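Local coordinates for protein BauA (Acinetobacter baumannii, PDB 6HCP) that probably imports iron across the outer membrane as a TonB-dependent transporter of the siderophore complex ferric preacinetobactin, at residues Gly41-Ser46 / Asn63-Thr68; Gly136-Leu141 / Val161-Lys166; Thr523-Leu528 / Ser566-Pro571. One frame throughout, in Å; residues are numbered along the deposited sequence.

Contact 1: residues Gly41-Ser46 / Asn63-Thr68; sequences GQVATS and NTISYT. With EDO (1,2-ethanediol), chain H; EDO (1,2-ethanediol), chain U; EDO (1,2-ethanediol), chain I.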
loop_
_atom_site.group_PDB
_atom_site.type_symbol
_atom_site.label_atom_id
_atom_site.label_comp_id
_atom_site.label_asym_id
_atom_site.label_seq_id
_atom_site.Cartn_x
_atom_site.Cartn_y
_atom_site.Cartn_z
ATOM N N GLY A 41 6.719 -27.469 13.336
ATOM C CA GLY A 41 6.083 -27.099 14.586
ATOM C C GLY A 41 4.646 -26.584 14.426
ATOM O O GLY A 41 4.027 -26.209 15.420
ATOM N N GLN A 42 4.092 -26.631 13.209
ATOM C CA GLN A 42 2.788 -25.977 12.973
ATOM C C GLN A 42 1.640 -26.993 12.840
ATOM O O GLN A 42 0.475 -26.617 13.005
ATOM C CB GLN A 42 2.920 -25.033 11.783
ATOM C CG GLN A 42 3.756 -23.811 12.171
ATOM C CD GLN A 42 4.107 -22.955 10.987
ATOM O OE1 GLN A 42 4.101 -23.450 9.861
ATOM N NE2 GLN A 42 4.265 -21.651 11.239
ATOM N N VAL A 43 1.982 -28.256 12.621
ATOM C CA VAL A 43 1.031 -29.337 12.465
ATOM C C VAL A 43 1.452 -30.486 13.385
ATOM O O VAL A 43 2.655 -30.722 13.595
ATOM C CB VAL A 43 1.009 -29.757 10.989
ATOM C CG1 VAL A 43 0.397 -31.130 10.773
ATOM C CG2 VAL A 43 0.308 -28.698 10.150
ATOM N N ALA A 44 0.470 -31.196 13.929
ATOM C CA ALA A 44 0.717 -32.355 14.809
ATOM C C ALA A 44 0.614 -33.655 14.009
ATOM O O ALA A 44 0.079 -33.691 12.907
ATOM C CB ALA A 44 -0.249 -32.323 15.964
ATOM N N THR A 45 1.134 -34.745 14.584
ATOM C CA THR A 45 1.277 -35.990 13.848
ATOM C C THR A 45 0.077 -36.915 14.082
ATOM O O THR A 45 0.007 -37.979 13.486
ATOM C CB THR A 45 2.571 -36.714 14.245
ATOM O OG1 THR A 45 2.555 -36.810 15.669
ATOM C CG2 THR A 45 3.812 -35.973 13.797
ATOM N N SER A 46 -0.787 -36.553 15.028
ATOM C CA SER A 46 -1.974 -37.352 15.318
ATOM C C SER A 46 -3.175 -36.427 15.515
ATOM O O SER A 46 -3.019 -35.228 15.794
ATOM C CB SER A 46 -1.752 -38.225 16.530
ATOM O OG SER A 46 -1.616 -37.427 17.688
ATOM N N ASN A 63 -9.065 -38.067 5.729
ATOM C CA ASN A 63 -8.250 -36.892 5.473
ATOM C C ASN A 63 -8.358 -35.952 6.681
ATOM O O ASN A 63 -9.422 -35.377 6.964
ATOM C CB ASN A 63 -8.671 -36.256 4.142
ATOM C CG ASN A 63 -7.724 -35.170 3.668
ATOM O OD1 ASN A 63 -7.074 -34.519 4.473
ATOM N ND2 ASN A 63 -7.612 -34.999 2.363
ATOM N N THR A 64 -7.273 -35.895 7.458
ATOM C CA THR A 64 -7.208 -35.225 8.741
ATOM C C THR A 64 -6.009 -34.268 8.770
ATOM O O THR A 64 -4.998 -34.496 8.105
ATOM C CB THR A 64 -7.044 -36.208 9.898
ATOM O OG1 THR A 64 -5.885 -37.014 9.637
ATOM C CG2 THR A 64 -8.282 -37.058 10.088
ATOM N N ILE A 65 -6.159 -33.190 9.539
ATOM C CA ILE A 65 -5.034 -32.294 9.811
ATOM C C ILE A 65 -5.230 -31.695 11.193
ATOM O O ILE A 65 -6.367 -31.485 11.635
ATOM C CB ILE A 65 -4.897 -31.210 8.720
ATOM C CG1 ILE A 65 -3.642 -30.364 8.968
ATOM C CG2 ILE A 65 -6.142 -30.344 8.653
ATOM C CD1 ILE A 65 -2.858 -30.043 7.746
ATOM N N SER A 66 -4.123 -31.519 11.919
ATOM C CA SER A 66 -4.165 -30.878 13.220
ATOM C C SER A 66 -3.151 -29.734 13.274
ATOM O O SER A 66 -1.964 -29.962 13.082
ATOM C CB SER A 66 -3.891 -31.879 14.302
ATOM O OG SER A 66 -3.787 -31.247 15.563
ATOM N N TYR A 67 -3.648 -28.533 13.556
ATOM C CA TYR A 67 -2.816 -27.330 13.674
ATOM C C TYR A 67 -2.451 -27.120 15.141
ATOM O O TYR A 67 -3.298 -27.242 16.025
ATOM C CB TYR A 67 -3.565 -26.110 13.147
ATOM C CG TYR A 67 -4.021 -26.244 11.721
ATOM C CD1 TYR A 67 -3.132 -26.080 10.673
ATOM C CD2 TYR A 67 -5.341 -26.569 11.413
ATOM C CE1 TYR A 67 -3.524 -26.290 9.358
ATOM C CE2 TYR A 67 -5.742 -26.779 10.101
ATOM C CZ TYR A 67 -4.855 -26.527 9.065
ATOM O OH TYR A 67 -5.212 -26.805 7.770
ATOM N N THR A 68 -1.214 -26.670 15.375
ATOM C CA THR A 68 -0.737 -26.393 16.746
ATOM C C THR A 68 -1.054 -24.952 17.143
ATOM O O THR A 68 -1.250 -24.065 16.303
ATOM C CB THR A 68 0.766 -26.678 16.884
ATOM O OG1 THR A 68 1.464 -25.713 16.092
ATOM C CG2 THR A 68 1.144 -28.073 16.433
HETATM C C1 EDO H . -2.858 -35.387 11.754
HETATM O O1 EDO H . -2.914 -36.774 11.374
HETATM C C2 EDO H . -2.083 -34.576 10.715
HETATM O O2 EDO H . -2.088 -33.175 11.087
HETATM C C1 EDO U . 4.779 -26.892 8.827
HETATM O O1 EDO U . 3.931 -26.819 7.659
HETATM C C2 EDO U . 4.244 -28.023 9.700
HETATM O O2 EDO U . 4.721 -27.906 11.017
HETATM C C1 EDO I . 3.983 -22.953 6.554
HETATM O O1 EDO I . 3.662 -23.990 7.551
HETATM C C2 EDO I . 2.788 -22.082 6.172
HETATM O O2 EDO I . 2.408 -21.156 7.181
HETATM O O HOH W 1 -3.747 -33.166 17.326
#
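Thr68 and Gly41 make the tight end of this contact. The Thr68 hydroxyl OG1 gives its proton to Gly41 O at 2.7 Å, in the carbonyl plane and on a lone pair. With chi1 at 67°, OG1 sits between the backbone N and the carbonyl carbon, which also brings it, weakly, to the N-H of Tyr71: Thr68 is the N-cap of helix 69-75. At Gln42, the next residue after Gly41, the carbonyl O accepts from Thr68 N at 2.9 Å, and Ala44 N donates to Ser66 O at the same length. The two bonds straddle Val43 and Tyr67, whose backbones form a single bridge, and Val43 CA comes within 3.1 Å of Ser66 O in a CA-H...O contact. Val43 CG2 rests 4.2 Å from Ile65 CD1.

Towards Ser46 the chains part, and small molecules take over. A water accepts from Ser66 OG and donates to Ser46 O, while an ethanediol, probably from the crystallisation liquor, joins Ser66 N to Ala44 O: its O2 accepts from Ser66 N at 2.8 Å and donates to Ala44 O at 2.9 Å. At the other end, Gln42 NE2 is hydrogen-bonded to Asp74 OD2. Segment 41-46, mostly loop, thus lies against strand 64-68, one of the two outermost strands of the plug sheet, as an irregular edge segment in the plug-and-barrel fold of TonB-dependent receptors.

Contact 2: residues Gly136-Leu141 / Val161-Lys166; sequences GRVEVL and VNLVTK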
loop_
_atom_site.group_PDB
_atom_site.type_symbol
_atom_site.label_atom_id
_atom_site.label_comp_id
_atom_site.label_asym_id
_atom_site.label_seq_id
_atom_site.Cartn_x
_atom_site.Cartn_y
_atom_site.Cartn_z
ATOM N N GLY A 136 -4.684 -25.902 22.390
ATOM C CA GLY A 136 -3.393 -26.459 22.025
ATOM C C GLY A 136 -3.371 -26.987 20.600
ATOM O O GLY A 136 -2.320 -27.029 19.957
ATOM N N ARG A 137 -4.527 -27.479 20.127
ATOM C CA ARG A 137 -4.642 -28.028 18.784
ATOM C C ARG A 137 -6.010 -27.642 18.217
ATOM O O ARG A 137 -6.987 -27.527 18.935
ATOM C CB ARG A 137 -4.521 -29.552 18.737
ATOM C CG ARG A 137 -3.265 -30.118 19.383
ATOM C CD ARG A 137 -2.046 -29.949 18.488
ATOM N NE ARG A 137 -0.877 -30.572 19.086
ATOM C CZ ARG A 137 0.077 -29.942 19.776
ATOM N NH1 ARG A 137 -0.001 -28.647 20.062
ATOM N NH2 ARG A 137 1.119 -30.646 20.183
ATOM N N VAL A 138 -6.040 -27.439 16.903
ATOM C CA VAL A 138 -7.278 -27.304 16.159
ATOM C C VAL A 138 -7.261 -28.355 15.059
ATOM O O VAL A 138 -6.406 -28.293 14.179
ATOM C CB VAL A 138 -7.430 -25.894 15.565
ATOM C CG1 VAL A 138 -8.619 -25.837 14.607
ATOM C CG2 VAL A 138 -7.562 -24.845 16.645
ATOM N N GLU A 139 -8.120 -29.376 15.197
ATOM C CA GLU A 139 -8.105 -30.538 14.374
ATOM C C GLU A 139 -9.298 -30.513 13.408
ATOM O O GLU A 139 -10.403 -30.091 13.758
ATOM C CB GLU A 139 -8.200 -31.815 15.223
ATOM C CG GLU A 139 -7.188 -31.910 16.343
ATOM C CD GLU A 139 -7.310 -33.178 17.168
ATOM O OE1 GLU A 139 -8.383 -33.863 17.081
ATOM O OE2 GLU A 139 -6.315 -33.518 17.848
ATOM N N VAL A 140 -9.065 -30.993 12.192
ATOM C CA VAL A 140 -10.099 -31.097 11.176
ATOM C C VAL A 140 -10.107 -32.530 10.656
ATOM O O VAL A 140 -9.065 -33.082 10.265
ATOM C CB VAL A 140 -9.900 -30.112 10.006
ATOM C CG1 VAL A 140 -11.045 -30.214 8.999
ATOM C CG2 VAL A 140 -9.752 -28.685 10.481
ATOM N N LEU A 141 -11.312 -33.101 10.583
ATOM C CA LEU A 141 -11.546 -34.360 9.884
ATOM C C LEU A 141 -12.539 -34.070 8.762
ATOM O O LEU A 141 -13.613 -33.543 9.023
ATOM C CB LEU A 141 -12.103 -35.404 10.852
ATOM C CG LEU A 141 -12.291 -36.794 10.227
ATOM C CD1 LEU A 141 -12.094 -37.884 11.260
ATOM C CD2 LEU A 141 -13.645 -36.923 9.561
ATOM N N VAL A 161 -14.557 -30.248 13.194
ATOM C CA VAL A 161 -13.517 -29.450 13.781
ATOM C C VAL A 161 -13.496 -29.758 15.278
ATOM O O VAL A 161 -14.507 -29.557 15.957
ATOM C CB VAL A 161 -13.776 -27.955 13.542
ATOM C CG1 VAL A 161 -12.698 -27.098 14.189
ATOM C CG2 VAL A 161 -13.908 -27.655 12.057
ATOM N N ASN A 162 -12.349 -30.248 15.757
ATOM C CA ASN A 162 -12.184 -30.640 17.150
ATOM C C ASN A 162 -11.123 -29.734 17.789
ATOM O O ASN A 162 -9.992 -29.653 17.288
ATOM C CB ASN A 162 -11.797 -32.117 17.270
ATOM C CG ASN A 162 -11.668 -32.578 18.709
ATOM O OD1 ASN A 162 -12.539 -32.284 19.534
ATOM N ND2 ASN A 162 -10.535 -33.198 19.045
ATOM N N LEU A 163 -11.521 -29.034 18.852
ATOM C CA LEU A 163 -10.653 -28.091 19.527
ATOM C C LEU A 163 -10.133 -28.739 20.810
ATOM O O LEU A 163 -10.929 -29.213 21.652
ATOM C CB LEU A 163 -11.427 -26.811 19.845
ATOM C CG LEU A 163 -12.182 -26.192 18.666
ATOM C CD1 LEU A 163 -12.868 -24.906 19.083
ATOM C CD2 LEU A 163 -11.257 -25.928 17.491
ATOM N N VAL A 164 -8.808 -28.870 20.881
ATOM C CA VAL A 164 -8.134 -29.534 21.989
ATOM C C VAL A 164 -7.610 -28.445 22.927
ATOM O O VAL A 164 -6.863 -27.560 22.501
ATOM C CB VAL A 164 -6.996 -30.429 21.474
ATOM C CG1 VAL A 164 -6.210 -31.071 22.613
ATOM C CG2 VAL A 164 -7.499 -31.476 20.500
ATOM N N THR A 165 -8.051 -28.471 24.183
ATOM C CA THR A 165 -7.736 -27.401 25.123
ATOM C C THR A 165 -6.292 -27.549 25.631
ATOM O O THR A 165 -5.652 -28.599 25.463
ATOM C CB THR A 165 -8.720 -27.370 26.295
ATOM O OG1 THR A 165 -8.680 -28.650 26.930
ATOM C CG2 THR A 165 -10.122 -27.028 25.845
ATOM N N LYS A 166 -5.799 -26.467 26.232
ATOM C CA LYS A 166 -4.437 -26.409 26.798
ATOM C C LYS A 166 -4.446 -26.923 28.249
ATOM O O LYS A 166 -5.273 -26.487 29.059
ATOM C CB LYS A 166 -3.942 -24.961 26.829
ATOM C CG LYS A 166 -3.616 -24.328 25.488
ATOM C CD LYS A 166 -3.444 -22.812 25.607
ATOM C CE LYS A 166 -2.810 -22.181 24.383
ATOM N NZ LYS A 166 -2.668 -20.713 24.542
#
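An antiparallel pair inside the plug sheet, with a classic beta bulge at one end, joins strands 137-141 and 161-165. At the bulge Gly136 and Arg137 both face Val164: Val164 O takes a 2.7 Å bond from Gly136 N and a weak one of 3.3 Å from Arg137 N. Regular pairing follows, with Glu139 and Asn162 exchanging two backbone bonds of 2.8 Å. Their side chains lie side by side on the face that also carries Arg137 and Val164. Asn162 ND2 donates to Glu139 OE1 at 3.0 Å, nearly straight at 175°; the acceptor lies in the amide plane, yet the amide meets the carboxylate from above its plane. Val164 CG2 packs 3.6 Å from Glu139 OE2. On the other face Leu163 CD2 sits 3.9 Å from both methyls of Val138, which also touches Val83 and Ile84 of helix 81-84. Arg137 NH1 donates to Gly136 O in its own segment, while NH2 forms a salt bridge with Asp36.

Glu139 OE1 also accepts from Asn48 N, and Asn162 OD1 from Ser117 OG and Gly120 N. In this buried carboxylate-amide pair each of the two oxygens thus takes two donors, and the N-H groups meeting OE1 would probably help to stabilise a charged Glu139.

Contact 3: residues Thr523-Leu528 / Ser566-Pro571; sequences TFAHTL and SFFGSP. With EDO (1,2-ethanediol), chain U.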
loop_
_atom_site.group_PDB
_atom_site.type_symbol
_atom_site.label_atom_id
_atom_site.label_comp_id
_atom_site.label_asym_id
_atom_site.label_seq_id
_atom_site.Cartn_x
_atom_site.Cartn_y
_atom_site.Cartn_z
ATOM N N THR A 523 10.099 -35.139 6.840
ATOM C CA THR A 523 9.867 -33.791 7.332
ATOM C C THR A 523 8.807 -33.078 6.472
ATOM O O THR A 523 8.437 -31.939 6.765
ATOM C CB THR A 523 11.159 -32.955 7.364
ATOM O OG1 THR A 523 11.566 -32.790 6.007
ATOM C CG2 THR A 523 12.257 -33.591 8.197
ATOM N N PHE A 524 8.334 -33.757 5.428
ATOM C CA PHE A 524 7.309 -33.235 4.540
ATOM C C PHE A 524 6.344 -34.368 4.195
ATOM O O PHE A 524 6.778 -35.466 3.882
ATOM C CB PHE A 524 7.946 -32.659 3.273
ATOM C CG PHE A 524 7.074 -31.715 2.487
ATOM C CD1 PHE A 524 6.645 -30.527 3.044
ATOM C CD2 PHE A 524 6.714 -31.997 1.177
ATOM C CE1 PHE A 524 5.865 -29.643 2.307
ATOM C CE2 PHE A 524 5.993 -31.083 0.420
ATOM C CZ PHE A 524 5.569 -29.905 0.990
ATOM N N ALA A 525 5.046 -34.046 4.151
ATOM C CA ALA A 525 3.996 -35.043 3.963
ATOM C C ALA A 525 2.983 -34.550 2.927
ATOM O O ALA A 525 2.748 -33.331 2.792
ATOM C CB ALA A 525 3.328 -35.304 5.292
ATOM N N HIS A 526 2.420 -35.512 2.196
ATOM C CA HIS A 526 1.406 -35.306 1.161
ATOM C C HIS A 526 0.172 -36.165 1.457
ATOM O O HIS A 526 0.305 -37.313 1.911
ATOM C CB HIS A 526 1.929 -35.720 -0.222
ATOM C CG HIS A 526 3.061 -34.904 -0.730
ATOM N ND1 HIS A 526 2.889 -33.920 -1.687
ATOM C CD2 HIS A 526 4.393 -35.004 -0.520
ATOM C CE1 HIS A 526 4.067 -33.411 -1.999
ATOM N NE2 HIS A 526 4.997 -34.023 -1.253
ATOM N N THR A 527 -1.005 -35.657 1.061
ATOM C CA THR A 527 -2.253 -36.430 0.997
ATOM C C THR A 527 -2.887 -36.200 -0.375
ATOM O O THR A 527 -2.923 -35.053 -0.872
ATOM C CB THR A 527 -3.228 -36.028 2.112
ATOM O OG1 THR A 527 -2.575 -36.179 3.372
ATOM C CG2 THR A 527 -4.502 -36.848 2.125
ATOM N N LEU A 528 -3.331 -37.291 -1.003
ATOM C CA LEU A 528 -4.092 -37.229 -2.217
ATOM C C LEU A 528 -5.378 -38.022 -2.000
ATOM O O LEU A 528 -5.302 -39.196 -1.678
ATOM C CB LEU A 528 -3.274 -37.795 -3.384
ATOM C CG LEU A 528 -4.014 -37.852 -4.721
ATOM C CD1 LEU A 528 -4.275 -36.449 -5.256
ATOM C CD2 LEU A 528 -3.255 -38.669 -5.752
ATOM N N SER A 566 -2.930 -32.159 -0.919
ATOM C CA SER A 566 -2.429 -31.210 0.061
ATOM C C SER A 566 -1.129 -31.724 0.687
ATOM O O SER A 566 -0.749 -32.882 0.509
ATOM C CB SER A 566 -3.463 -30.887 1.103
ATOM O OG SER A 566 -3.852 -32.054 1.773
ATOM N N PHE A 567 -0.432 -30.825 1.382
ATOM C CA PHE A 567 0.895 -31.134 1.912
ATOM C C PHE A 567 1.182 -30.203 3.077
ATOM O O PHE A 567 0.577 -29.125 3.206
ATOM C CB PHE A 567 1.955 -31.023 0.811
ATOM C CG PHE A 567 1.785 -29.836 -0.100
ATOM C CD1 PHE A 567 2.169 -28.574 0.314
ATOM C CD2 PHE A 567 1.124 -29.959 -1.311
ATOM C CE1 PHE A 567 1.925 -27.469 -0.483
ATOM C CE2 PHE A 567 0.898 -28.850 -2.111
ATOM C CZ PHE A 567 1.275 -27.606 -1.680
ATOM N N PHE A 568 2.114 -30.628 3.939
ATOM C CA PHE A 568 2.553 -29.791 5.036
ATOM C C PHE A 568 3.960 -30.218 5.456
ATOM O O PHE A 568 4.394 -31.341 5.170
ATOM C CB PHE A 568 1.592 -29.891 6.222
ATOM C CG PHE A 568 1.356 -31.291 6.730
ATOM C CD1 PHE A 568 2.274 -31.903 7.573
ATOM C CD2 PHE A 568 0.212 -31.991 6.383
ATOM C CE1 PHE A 568 2.042 -33.168 8.083
ATOM C CE2 PHE A 568 -0.024 -33.262 6.897
ATOM C CZ PHE A 568 0.909 -33.863 7.718
ATOM N N GLY A 569 4.624 -29.327 6.183
ATOM C CA GLY A 569 5.906 -29.641 6.792
ATOM C C GLY A 569 7.013 -28.760 6.255
ATOM O O GLY A 569 6.801 -27.584 5.944
ATOM N N SER A 570 8.218 -29.331 6.230
ATOM C CA SER A 570 9.430 -28.621 5.881
ATOM C C SER A 570 10.112 -29.371 4.749
ATOM O O SER A 570 10.649 -30.448 4.956
ATOM C CB SER A 570 10.339 -28.477 7.074
ATOM O OG SER A 570 11.594 -27.964 6.660
ATOM N N PRO A 571 9.947 -28.932 3.485
ATOM C CA PRO A 571 10.479 -29.679 2.350
ATOM C C PRO A 571 12.007 -29.548 2.244
ATOM O O PRO A 571 12.634 -30.376 1.609
ATOM C CB PRO A 571 9.779 -29.038 1.152
ATOM C CG PRO A 571 9.553 -27.612 1.599
ATOM C CD PRO A 571 9.279 -27.689 3.084
HETATM C C1 EDO U . 4.779 -26.892 8.827
HETATM O O1 EDO U . 3.931 -26.819 7.659
HETATM C C2 EDO U . 4.244 -28.023 9.700
HETATM O O2 EDO U . 4.721 -27.906 11.017
#
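Strands 524-528 and 566-569 run antiparallel at 164°, their axes 4.7 Å apart, with hydrogen-bonded pairs at Ala525-Phe568 and Thr527-Ser566. Past the last regular pair, Ser570 N gives a nearly straight 2.7 Å bond to Thr523 O, and Thr523 OG1 donates to Ser570 O at 2.7 Å, clamping the end of the pairing twice. Gly569 allows this close approach: its positive phi of 118° suits glycine, and a CB there would run into Thr523 O. On one side of the sheet, Phe524 takes Pro571 CB 3.9 Å over the centre of its ring, with the Gly569 carbonyl carbon at the ring edge. Its CZ reaches 3.7 Å to Phe567 CD1, the two rings lying obliquely.

This is a pair of neighbouring strands in the wall of the transmembrane beta-barrel of a TonB-dependent receptor. Strand 575-590 follows on the far side of 549-569, and its Leu577 packs on Phe524, Phe567 and Pro571.

Phe567 CB lies over one face of the His526 ring, whose ND1 is hydrogen-bonded to Trp565 NE1. The opposite face of the sheet is turned to the plug. There chi1 of 56° sets Phe568 CG between its backbone N and carbonyl carbon, and Ala525 CB sits 3.6 Å above the Phe568 ring plane, offset toward the rim. Tyr38 and Phe57 meet the Phe568 ring edge-to-face.

Overall arrangement
Contacts 1 and 2 reach the same plug sheet, their centres 9 Å apart: strand 64-68 pairs with 135-142, through Tyr67 N to Val138 O and Ile65 O to Val140 N, both 2.8 Å and probably hydrogen bonds. Contact 3 is in the barrel wall, its centre 11 Å from that of contact 1. The two meet where Val43 CG1 and Ile65 CD1 pack on the Phe568 ring, the former 3.8 Å from Phe568 CE1. One ethanediol bridges them, bonded to Gln42 N and Gly569 N. Contact 2 lies deeper, 19 Å from contact 3 between centres and without touching it, so contact 1 stands between the sheet interior and the wall.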